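Local coordinates for protein hydrolase (Bacteroides thetaiotaomicron, PDB 2OBB) that binds a magnesium ion through a cluster of aspartates and is probably a hydrolase of the HAD type, its substrate unknown, at residues A[6-10]-A[11-15]; A[31-34]-A[35-38]; A[97-100]-A[101-105]; A[107-110]-A[111-115]. All coordinates share one frame; numbering follows the deposited sequence. Where two conformers were deposited one is given.

Contact 1. Residues A[6-10]-A[11-15]; sequences IAVDF and DGTIV. With MG (magnesium ion), chain B.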
loop_
_atom_site.group_PDB
_atom_site.type_symbol
_atom_site.label_atom_id
_atom_site.label_comp_id
_atom_site.label_asym_id
_atom_site.label_seq_id
_atom_site.Cartn_x
_atom_site.Cartn_y
_atom_site.Cartn_z
ATOM N N ILE A 6 9.201 1.925 -6.699
ATOM C CA ILE A 6 7.975 1.146 -6.626
ATOM C C ILE A 6 8.152 0.099 -5.533
ATOM O O ILE A 6 9.106 -0.692 -5.604
ATOM C CB ILE A 6 7.732 0.467 -7.967
ATOM C CG1 ILE A 6 7.665 1.541 -9.085
ATOM C CG2 ILE A 6 6.480 -0.390 -7.929
ATOM C CD1 ILE A 6 7.503 0.999 -10.453
ATOM N N ALA A 7 7.248 0.096 -4.536
ATOM C CA ALA A 7 7.227 -0.942 -3.522
ATOM C C ALA A 7 6.375 -2.097 -4.021
ATOM O O ALA A 7 5.238 -1.882 -4.413
ATOM C CB ALA A 7 6.658 -0.402 -2.227
ATOM N N VAL A 8 6.912 -3.311 -4.020
ATOM C CA VAL A 8 6.145 -4.452 -4.502
ATOM C C VAL A 8 5.993 -5.512 -3.429
ATOM O O VAL A 8 6.984 -6.023 -2.869
ATOM C CB VAL A 8 6.738 -5.089 -5.802
ATOM C CG1 VAL A 8 5.695 -6.073 -6.476
ATOM C CG2 VAL A 8 7.165 -4.003 -6.786
ATOM N N ASP A 9 4.745 -5.865 -3.159
ATOM C CA ASP A 9 4.461 -6.921 -2.204
ATOM C C ASP A 9 4.887 -8.264 -2.797
ATOM O O ASP A 9 5.087 -8.376 -4.003
ATOM C CB ASP A 9 2.988 -6.901 -1.867
ATOM C CG ASP A 9 2.581 -8.028 -0.976
ATOM O OD1 ASP A 9 3.186 -8.176 0.091
ATOM O OD2 ASP A 9 1.620 -8.752 -1.321
ATOM N N PHE A 10 5.047 -9.279 -1.954
ATOM C CA PHE A 10 5.401 -10.569 -2.471
ATOM C C PHE A 10 4.197 -11.512 -2.553
ATOM O O PHE A 10 3.721 -11.795 -3.676
ATOM C CB PHE A 10 6.548 -11.185 -1.670
ATOM C CG PHE A 10 7.064 -12.475 -2.244
ATOM C CD1 PHE A 10 7.683 -12.503 -3.497
ATOM C CD2 PHE A 10 6.965 -13.665 -1.522
ATOM C CE1 PHE A 10 8.194 -13.705 -4.032
ATOM C CE2 PHE A 10 7.471 -14.881 -2.058
ATOM C CZ PHE A 10 8.082 -14.892 -3.308
ATOM N N ASP A 11 3.708 -11.999 -1.398
ATOM C CA ASP A 11 2.628 -12.991 -1.396
ATOM C C ASP A 11 1.275 -12.440 -1.861
ATOM O O ASP A 11 0.754 -11.451 -1.308
ATOM C CB ASP A 11 2.464 -13.643 -0.028
ATOM C CG ASP A 11 3.763 -14.186 0.521
ATOM O OD1 ASP A 11 4.164 -15.309 0.144
ATOM O OD2 ASP A 11 4.381 -13.480 1.343
ATOM N N GLY A 12 0.706 -13.096 -2.871
ATOM C CA GLY A 12 -0.554 -12.665 -3.465
ATOM C C GLY A 12 -0.347 -11.636 -4.568
ATOM O O GLY A 12 -1.294 -11.263 -5.252
ATOM N N THR A 13 0.894 -11.174 -4.723
ATOM C CA THR A 13 1.233 -10.131 -5.672
ATOM C C THR A 13 2.163 -10.621 -6.777
ATOM O O THR A 13 1.869 -10.446 -7.946
ATOM C CB THR A 13 1.883 -8.916 -4.959
ATOM O OG1 THR A 13 1.006 -8.452 -3.932
ATOM C CG2 THR A 13 2.161 -7.759 -5.941
ATOM N N ILE A 14 3.314 -11.179 -6.387
ATOM C CA ILE A 14 4.281 -11.758 -7.312
ATOM C C ILE A 14 4.018 -13.276 -7.443
ATOM O O ILE A 14 4.187 -13.856 -8.532
ATOM C CB ILE A 14 5.749 -11.487 -6.835
ATOM C CG1 ILE A 14 6.097 -9.987 -6.909
ATOM C CG2 ILE A 14 6.777 -12.274 -7.674
ATOM C CD1 ILE A 14 7.478 -9.644 -6.389
ATOM N N VAL A 15 3.627 -13.915 -6.318
ATOM C CA VAL A 15 3.246 -15.332 -6.313
ATOM C C VAL A 15 1.863 -15.506 -5.712
ATOM O O VAL A 15 1.427 -14.652 -4.956
ATOM C CB VAL A 15 4.254 -16.208 -5.528
ATOM C CG1 VAL A 15 5.572 -16.250 -6.248
ATOM C CG2 VAL A 15 4.433 -15.694 -4.072
HETATM MG MG MG B . 0.125 -9.904 -0.408
HETATM O O HOH W 1 4.526 -10.717 1.123
HETATM O O HOH W 2 1.205 -10.188 1.272
HETATM O O HOH W 3 -0.178 -8.022 0.536
HETATM O O HOH W 4 -1.577 -10.899 0.361
#
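Asp-9 OD2 is gripped by the magnesium ion, at 2.1 Å, and by the Thr-13 hydroxyl, whose OG1 donates a 2.7 Å hydrogen bond to its anti lone pair. The backbone O of Asp-11 is the second ligand, 1.9 Å from the metal; Asp-97 OD1 and three waters complete six. The Asp-11 carboxylate stays off the ion: OD2 reaches water 1, which accepts from Asp-11 N and also donates to Asp-9 OD1, itself salt-bridged to Lys-88 of the second subunit; Asp-11 OD1 forms a salt bridge with Arg-49.

One carbonyl holds the turn behind this shell. Phe-10 O accepts from Ile-14 N at 2.8 Å, in the carbonyl plane, from Thr-13 N above that plane, and weakly from Val-15 N. The Phe-10 ring, its CG anti to the backbone N (chi1 -174°), takes Val-15 CG2 over one face in a CH-pi contact 4.0 Å from the centroid, with Ile-14 CB lying obliquely off CD1. With an alanine here, Val-15 CG2 would probably lose its ring face and a gap open towards Ala-57 and Cys-61 of helix 51-62. Asp-9, Asp-11 and Thr-13, at a strand end on magnesium, are consistent with the DxDx(T/V) motif of the HAD superfamily.

Contact 2. Residues A[31-34]-A[35-38]; sequences ETLK and LLQQ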
loop_
_atom_site.group_PDB
_atom_site.type_symbol
_atom_site.label_atom_id
_atom_site.label_comp_id
_atom_site.label_asym_id
_atom_site.label_seq_id
_atom_site.Cartn_x
_atom_site.Cartn_y
_atom_site.Cartn_z
ATOM N N GLU A 31 8.693 -11.069 -15.209
ATOM C CA GLU A 31 8.897 -10.382 -16.452
ATOM C C GLU A 31 8.436 -8.906 -16.474
ATOM O O GLU A 31 9.126 -8.066 -17.036
ATOM C CB GLU A 31 8.241 -11.196 -17.552
ATOM C CG GLU A 31 7.944 -10.443 -18.787
ATOM C CD GLU A 31 7.341 -11.348 -19.832
ATOM O OE1 GLU A 31 7.580 -12.590 -19.736
ATOM O OE2 GLU A 31 6.626 -10.817 -20.726
ATOM N N THR A 32 7.274 -8.597 -15.899
ATOM C CA THR A 32 6.728 -7.227 -15.977
ATOM C C THR A 32 7.584 -6.306 -15.098
ATOM O O THR A 32 7.872 -5.150 -15.449
ATOM C CB THR A 32 5.198 -7.160 -15.568
ATOM O OG1 THR A 32 4.436 -8.028 -16.429
ATOM C CG2 THR A 32 4.625 -5.732 -15.677
ATOM N N LEU A 33 7.991 -6.847 -13.960
ATOM C CA LEU A 33 8.817 -6.114 -13.042
ATOM C C LEU A 33 10.181 -5.846 -13.690
ATOM O O LEU A 33 10.698 -4.725 -13.627
ATOM C CB LEU A 33 8.936 -6.862 -11.706
ATOM C CG LEU A 33 7.717 -6.830 -10.778
ATOM C CD1 LEU A 33 7.860 -7.833 -9.595
ATOM C CD2 LEU A 33 7.469 -5.419 -10.260
ATOM N N LYS A 34 10.743 -6.852 -14.357
ATOM C CA LYS A 34 12.022 -6.640 -15.053
ATOM C C LYS A 34 11.870 -5.594 -16.137
ATOM O O LYS A 34 12.726 -4.726 -16.293
ATOM C CB LYS A 34 12.584 -7.929 -15.612
ATOM C CG LYS A 34 13.322 -8.739 -14.542
ATOM C CD LYS A 34 13.082 -10.221 -14.696
ATOM C CE LYS A 34 13.899 -10.863 -15.795
ATOM N NZ LYS A 34 13.514 -12.319 -15.968
ATOM N N LEU A 35 10.775 -5.661 -16.878
ATOM C CA LEU A 35 10.514 -4.629 -17.867
ATOM C C LEU A 35 10.514 -3.259 -17.195
ATOM O O LEU A 35 11.069 -2.336 -17.745
ATOM C CB LEU A 35 9.215 -4.884 -18.633
ATOM C CG LEU A 35 8.843 -3.943 -19.774
ATOM C CD1 LEU A 35 10.026 -3.661 -20.725
ATOM C CD2 LEU A 35 7.698 -4.592 -20.534
ATOM N N LEU A 36 9.914 -3.135 -16.007
ATOM C CA LEU A 36 9.882 -1.838 -15.281
ATOM C C LEU A 36 11.276 -1.301 -14.889
ATOM O O LEU A 36 11.557 -0.117 -15.033
ATOM C CB LEU A 36 8.955 -1.912 -14.048
ATOM C CG LEU A 36 7.442 -1.998 -14.354
ATOM C CD1 LEU A 36 6.633 -2.338 -13.112
ATOM C CD2 LEU A 36 6.895 -0.722 -15.035
ATOM N N GLN A 37 12.124 -2.194 -14.381
ATOM C CA GLN A 37 13.549 -1.925 -14.175
ATOM C C GLN A 37 14.283 -1.459 -15.427
ATOM O O GLN A 37 15.081 -0.523 -15.347
ATOM C CB GLN A 37 14.265 -3.164 -13.663
ATOM C CG GLN A 37 13.858 -3.561 -12.326
ATOM C CD GLN A 37 14.688 -4.720 -11.836
ATOM O OE1 GLN A 37 15.092 -5.570 -12.632
ATOM N NE2 GLN A 37 14.963 -4.756 -10.518
ATOM N N GLN A 38 14.021 -2.116 -16.562
ATOM C CA GLN A 38 14.580 -1.702 -17.853
ATOM C C GLN A 38 14.220 -0.250 -18.111
ATOM O O GLN A 38 15.008 0.499 -18.684
ATOM C CB GLN A 38 14.038 -2.552 -19.013
ATOM C CG GLN A 38 14.964 -2.622 -20.227
ATOM C CD GLN A 38 14.299 -2.226 -21.558
ATOM O OE1 GLN A 38 14.993 -1.865 -22.509
ATOM N NE2 GLN A 38 12.969 -2.290 -21.624
#
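Glu-31 opens this helical turn by accepting Leu-35 N on its carbonyl O at 2.9 Å, and Leu-35 CB rests close to the same oxygen.

At Thr-32 the carbonyl O receives Leu-36 N, the most bent of the four helical bonds at 149°. Leu-36 also lays its CG against this oxygen at 3.4 Å, because CG stands beside its own backbone N (chi1 -71°) and is thereby directed back along the helix. The hydroxyl of Thr-32 likewise reaches back, bonding to the backbone O of Phe-28 one turn earlier.

Leu-33 follows with a straighter bond, Gln-37 N to Leu-33 O at 3.0 Å. Its side chain meets Leu-36 loosely, CD2 to CD1 at 4.3 Å, and Gln-37 CG sits 3.6 Å from Leu-33 O.

Lys-34 closes the series by accepting Gln-38 N. Its CG and the Gln-37 OE1 come within 4.1 Å, the two chains passing at a slant. Their polar ends go to the same neighbouring region: Lys-34 NZ bonds to Arg-64 O and Gln-37 NE2 to Glu-67 O.

Helix 29-38 is the crossover of a beta-alpha-beta unit between strands 5-8 and 42-45. Leu-33 and Gln-37 touch Leu-43 of the second strand, whereas Thr-32 and Leu-35 lean on Tyr-110 of helix 106-115.

Contact 3. Residues A[97-100]-A[101-105]; sequences DRNV and GGIPD. With MG (magnesium ion), chain B.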
loop_
_atom_site.group_PDB
_atom_site.type_symbol
_atom_site.label_atom_id
_atom_site.label_comp_id
_atom_site.label_asym_id
_atom_site.label_seq_id
_atom_site.Cartn_x
_atom_site.Cartn_y
_atom_site.Cartn_z
ATOM N N ASP A 97 -1.481 -6.762 -3.279
ATOM C CA ASP A 97 -2.791 -7.393 -3.561
ATOM C C ASP A 97 -3.802 -6.987 -2.504
ATOM O O ASP A 97 -4.982 -7.193 -2.688
ATOM C CB ASP A 97 -2.689 -8.904 -3.656
ATOM C CG ASP A 97 -2.244 -9.526 -2.352
ATOM O OD1 ASP A 97 -1.176 -9.125 -1.842
ATOM O OD2 ASP A 97 -2.965 -10.405 -1.825
ATOM N N ARG A 98 -3.340 -6.387 -1.407
ATOM C CA ARG A 98 -4.254 -5.912 -0.354
ATOM C C ARG A 98 -4.585 -4.431 -0.464
ATOM O O ARG A 98 -5.246 -3.876 0.394
ATOM C CB ARG A 98 -3.735 -6.223 1.036
ATOM C CG ARG A 98 -3.585 -7.723 1.255
ATOM C CD ARG A 98 -3.116 -7.990 2.675
ATOM N NE ARG A 98 -2.718 -9.376 2.877
ATOM C CZ ARG A 98 -2.649 -9.968 4.066
ATOM N NH1 ARG A 98 -2.950 -9.310 5.192
ATOM N NH2 ARG A 98 -2.288 -11.232 4.124
ATOM N N ASN A 99 -4.135 -3.798 -1.533
ATOM C CA ASN A 99 -4.631 -2.461 -1.870
ATOM C C ASN A 99 -6.127 -2.485 -2.063
ATOM O O ASN A 99 -6.685 -3.403 -2.679
ATOM C CB ASN A 99 -3.927 -1.930 -3.121
ATOM C CG ASN A 99 -2.466 -1.554 -2.851
ATOM O OD1 ASN A 99 -2.027 -1.538 -1.712
ATOM N ND2 ASN A 99 -1.729 -1.281 -3.888
ATOM N N VAL A 100 -6.805 -1.492 -1.508
ATOM C CA VAL A 100 -8.249 -1.446 -1.675
ATOM C C VAL A 100 -8.611 -1.491 -3.179
ATOM O O VAL A 100 -7.924 -0.888 -3.987
ATOM C CB VAL A 100 -8.888 -0.250 -0.921
ATOM C CG1 VAL A 100 -8.538 1.072 -1.575
ATOM C CG2 VAL A 100 -10.388 -0.434 -0.823
ATOM N N GLY A 101 -9.673 -2.224 -3.537
ATOM C CA GLY A 101 -10.044 -2.408 -4.933
ATOM C C GLY A 101 -9.297 -3.535 -5.628
ATOM O O GLY A 101 -9.686 -3.939 -6.718
ATOM N N GLY A 102 -8.269 -4.078 -4.971
ATOM C CA GLY A 102 -7.492 -5.199 -5.487
ATOM C C GLY A 102 -6.526 -4.817 -6.598
ATOM O O GLY A 102 -6.654 -3.743 -7.210
ATOM N N ILE A 103 -5.535 -5.661 -6.860
ATOM C CA ILE A 103 -4.646 -5.390 -8.011
ATOM C C ILE A 103 -5.055 -6.147 -9.266
ATOM O O ILE A 103 -5.519 -7.297 -9.187
ATOM C CB ILE A 103 -3.129 -5.482 -7.728
ATOM C CG1 ILE A 103 -2.705 -6.907 -7.307
ATOM C CG2 ILE A 103 -2.613 -4.238 -6.725
ATOM C CD1 ILE A 103 -1.172 -7.079 -7.561
ATOM N N PRO A 104 -4.935 -5.470 -10.430
ATOM C CA PRO A 104 -5.377 -6.081 -11.681
ATOM C C PRO A 104 -4.196 -6.910 -12.171
ATOM O O PRO A 104 -3.160 -6.955 -11.523
ATOM C CB PRO A 104 -5.651 -4.873 -12.578
ATOM C CG PRO A 104 -4.673 -3.822 -12.073
ATOM C CD PRO A 104 -4.324 -4.140 -10.642
ATOM N N ASP A 105 -4.323 -7.592 -13.288
ATOM C CA ASP A 105 -3.176 -8.356 -13.709
ATOM C C ASP A 105 -2.045 -7.440 -14.192
ATOM O O ASP A 105 -2.242 -6.220 -14.486
ATOM C CB ASP A 105 -3.572 -9.401 -14.738
ATOM C CG ASP A 105 -4.237 -8.800 -15.926
ATOM O OD1 ASP A 105 -3.677 -7.827 -16.475
ATOM O OD2 ASP A 105 -5.312 -9.319 -16.330
HETATM MG MG MG B . 0.125 -9.904 -0.408
HETATM O O HOH W 5 -5.976 -7.921 -5.179
HETATM O O HOH W 4 -1.577 -10.899 0.361
HETATM O O HOH W 6 -6.070 -1.621 -6.083
HETATM O O HOH W 3 -0.178 -8.022 0.536
HETATM O O HOH W 2 1.205 -10.188 1.272
#
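Ile-103 folds back over the start of its own loop, laying CG1 against Asp-97 CA at 3.8 Å and CG2 near Asn-99 ND2 at 4.2 Å. The isoleucine puts CG1 between its backbone N and carbonyl carbon (chi1 63°), which directs that branch to Asp-97; CG2, anti to the carbonyl carbon, slants past the amide of Asn-99. Asp-97, by contrast, sends its carboxylate away from Ile-103 to the magnesium ion, with OD1 bound at 2.1 Å. OD2 instead takes a 2.6 Å bond from metal-bound water 4, which lies in the plane of the Arg-98 guanidinium at its edge and accepts from NE.

The loop between them is a type II beta turn from Asn-99 to Gly-102, closed by Gly-102 N to Asn-99 O at 2.9 Å. A side chain at Gly-101 would clash with Val-100 O, which favours glycine here. Water 5 bridges Asp-97 O and Ile-103 N across the loop mouth.

The loop links strand 93-95 to helix 106-115, where Asp-105 is the N-cap, its OD1 making a weak bond to Ile-108 N. Ile-103 and Pro-104 rest on Ile-109 of that helix, and Val-100 packs against Met-112 of the second subunit.

Contact 4. Residues A[107-110]-A[111-115]; sequences GIIY and EMIKE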
loop_
_atom_site.group_PDB
_atom_site.type_symbol
_atom_site.label_atom_id
_atom_site.label_comp_id
_atom_site.label_asym_id
_atom_site.label_seq_id
_atom_site.Cartn_x
_atom_site.Cartn_y
_atom_site.Cartn_z
ATOM N N GLY A 107 -0.335 -7.088 -16.880
ATOM C CA GLY A 107 -0.641 -6.293 -18.073
ATOM C C GLY A 107 -1.169 -4.895 -17.765
ATOM O O GLY A 107 -0.654 -3.903 -18.287
ATOM N N ILE A 108 -2.179 -4.809 -16.902
ATOM C CA ILE A 108 -2.797 -3.548 -16.599
ATOM C C ILE A 108 -1.912 -2.720 -15.669
ATOM O O ILE A 108 -1.819 -1.512 -15.836
ATOM C CB ILE A 108 -4.241 -3.691 -16.063
ATOM C CG1 ILE A 108 -5.201 -4.015 -17.206
ATOM C CG2 ILE A 108 -4.758 -2.340 -15.536
ATOM C CD1 ILE A 108 -5.564 -5.452 -17.306
ATOM N N ILE A 109 -1.247 -3.370 -14.715
ATOM C CA ILE A 109 -0.314 -2.676 -13.852
ATOM C C ILE A 109 0.684 -1.926 -14.728
ATOM O O ILE A 109 0.894 -0.721 -14.555
ATOM C CB ILE A 109 0.425 -3.649 -12.850
ATOM C CG1 ILE A 109 -0.525 -4.120 -11.728
ATOM C CG2 ILE A 109 1.662 -2.976 -12.240
ATOM C CD1 ILE A 109 0.086 -5.258 -10.800
ATOM N N TYR A 110 1.263 -2.634 -15.699
ATOM C CA TYR A 110 2.230 -2.053 -16.612
ATOM C C TYR A 110 1.679 -0.874 -17.433
ATOM O O TYR A 110 2.271 0.215 -17.461
ATOM C CB TYR A 110 2.795 -3.135 -17.519
ATOM C CG TYR A 110 3.817 -2.598 -18.481
ATOM C CD1 TYR A 110 5.099 -2.240 -18.047
ATOM C CD2 TYR A 110 3.497 -2.427 -19.825
ATOM C CE1 TYR A 110 6.046 -1.713 -18.942
ATOM C CE2 TYR A 110 4.425 -1.917 -20.729
ATOM C CZ TYR A 110 5.696 -1.561 -20.287
ATOM O OH TYR A 110 6.602 -1.073 -21.210
ATOM N N GLU A 111 0.551 -1.078 -18.103
ATOM C CA GLU A 111 -0.098 0.034 -18.812
ATOM C C GLU A 111 -0.327 1.250 -17.903
ATOM O O GLU A 111 -0.110 2.384 -18.314
ATOM C CB GLU A 111 -1.403 -0.410 -19.464
ATOM C CG GLU A 111 -2.220 0.706 -20.058
ATOM C CD GLU A 111 -3.470 0.209 -20.793
ATOM O OE1 GLU A 111 -3.805 -1.004 -20.670
ATOM O OE2 GLU A 111 -4.125 1.027 -21.498
HETATM N N MSE A 112 -0.760 1.026 -16.670
HETATM C CA MSE A 112 -1.064 2.147 -15.766
HETATM C C MSE A 112 0.189 2.983 -15.432
HETATM O O MSE A 112 0.164 4.220 -15.507
HETATM C CB MSE A 112 -1.724 1.642 -14.483
HETATM C CG MSE A 112 -3.061 0.973 -14.690
HETATM SE SE MSE A 112 -3.911 0.453 -12.982
HETATM C CE MSE A 112 -2.579 -0.626 -12.153
ATOM N N ILE A 113 1.270 2.298 -15.068
ATOM C CA ILE A 113 2.555 2.941 -14.794
ATOM C C ILE A 113 3.108 3.654 -16.046
ATOM O O ILE A 113 3.510 4.832 -15.986
ATOM C CB ILE A 113 3.583 1.903 -14.296
ATOM C CG1 ILE A 113 3.070 1.246 -13.031
ATOM C CG2 ILE A 113 4.930 2.532 -14.079
ATOM C CD1 ILE A 113 3.953 0.192 -12.493
ATOM N N LYS A 114 3.109 2.925 -17.166
ATOM C CA LYS A 114 3.693 3.389 -18.412
ATOM C C LYS A 114 2.935 4.565 -19.006
ATOM O O LYS A 114 3.539 5.537 -19.445
ATOM C CB LYS A 114 3.745 2.234 -19.422
ATOM C CG LYS A 114 4.518 2.549 -20.685
ATOM C CD LYS A 114 6.014 2.332 -20.492
ATOM C CE LYS A 114 6.791 2.856 -21.705
ATOM N NZ LYS A 114 6.774 1.857 -22.807
ATOM N N GLU A 115 1.613 4.468 -19.029
ATOM C CA GLU A 115 0.782 5.461 -19.683
ATOM C C GLU A 115 0.265 6.505 -18.688
ATOM O O GLU A 115 -0.479 7.416 -19.073
ATOM C CB GLU A 115 -0.383 4.786 -20.407
ATOM C CG GLU A 115 0.014 3.637 -21.321
ATOM C CD GLU A 115 0.970 4.062 -22.436
ATOM O OE1 GLU A 115 0.707 5.117 -23.072
ATOM O OE2 GLU A 115 1.978 3.347 -22.680
#
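Tyr-110 and Lys-114 run side by side and point the same way, one helical turn apart. The tyrosine leaves the backbone with CG anti to its N (chi1 -179°), which lays the chain forward along the helix. CB and CG lie close to Glu-111 N, and the ring then passes Lys-114, whose CB sits over one face. At the far end CZ meets Lys-114 CD at 3.9 Å. OH is 3.5 Å from the same CD and takes a weak hydrogen bond from Lys-114 NZ at 3.3 Å. The stronger polar partner of Tyr-110 OH is Glu-39, through a hydrogen bond to OE2, whereas Lys-114 NZ makes only a long, weak ion pair with that residue. A leucine in place of the tyrosine would probably leave Glu-39 without its hydroxyl partner and the lysine chain without a ring to lie along.

On the other flank, Met-112 (selenomethionine) sets CG 3.0 Å from Ile-108 O and 3.8 Å from Ile-108 CG2, then bends at chi3 (-55°) to bring CE to 3.5 Å from Ile-109 CA. Ile-109 CG2 lies alongside Ile-113 CD1 at 3.9 Å. Backbone bonds from Glu-111 N through Lys-114 N, each to the carbonyl four residues back, hold the turn.

Helix 106-115 thus presents Tyr-110 to helix 29-38, Ile-109 and Ile-113 to strand 93-95, and Met-112 to Ile-122 of helix 119-123.

Overall arrangement
Contact 1 is the buried centre, and the other three are partly buried around it. Contacts 1 and 3 share the magnesium ion and three waters: the first supplies a carboxylate and a carbonyl, the second one more carboxylate, and Thr-13 OG1 is probably hydrogen-bonded to Asp-97 N. Around the metal their chemistry is polar, with apolar packing behind it. Contacts 2 and 4, about two helical turns each, are held by backbone bonds and meet through leucines, Tyr-110 and Ile-113. Leu-33 packs contact 2 against Val-8 and Ile-14 of contact 1, while Pro-104 joins contact 3 to contact 4. Contacts 3 and 4 pack on the second subunit, and contact 1 reaches it through a salt bridge of Asp-9.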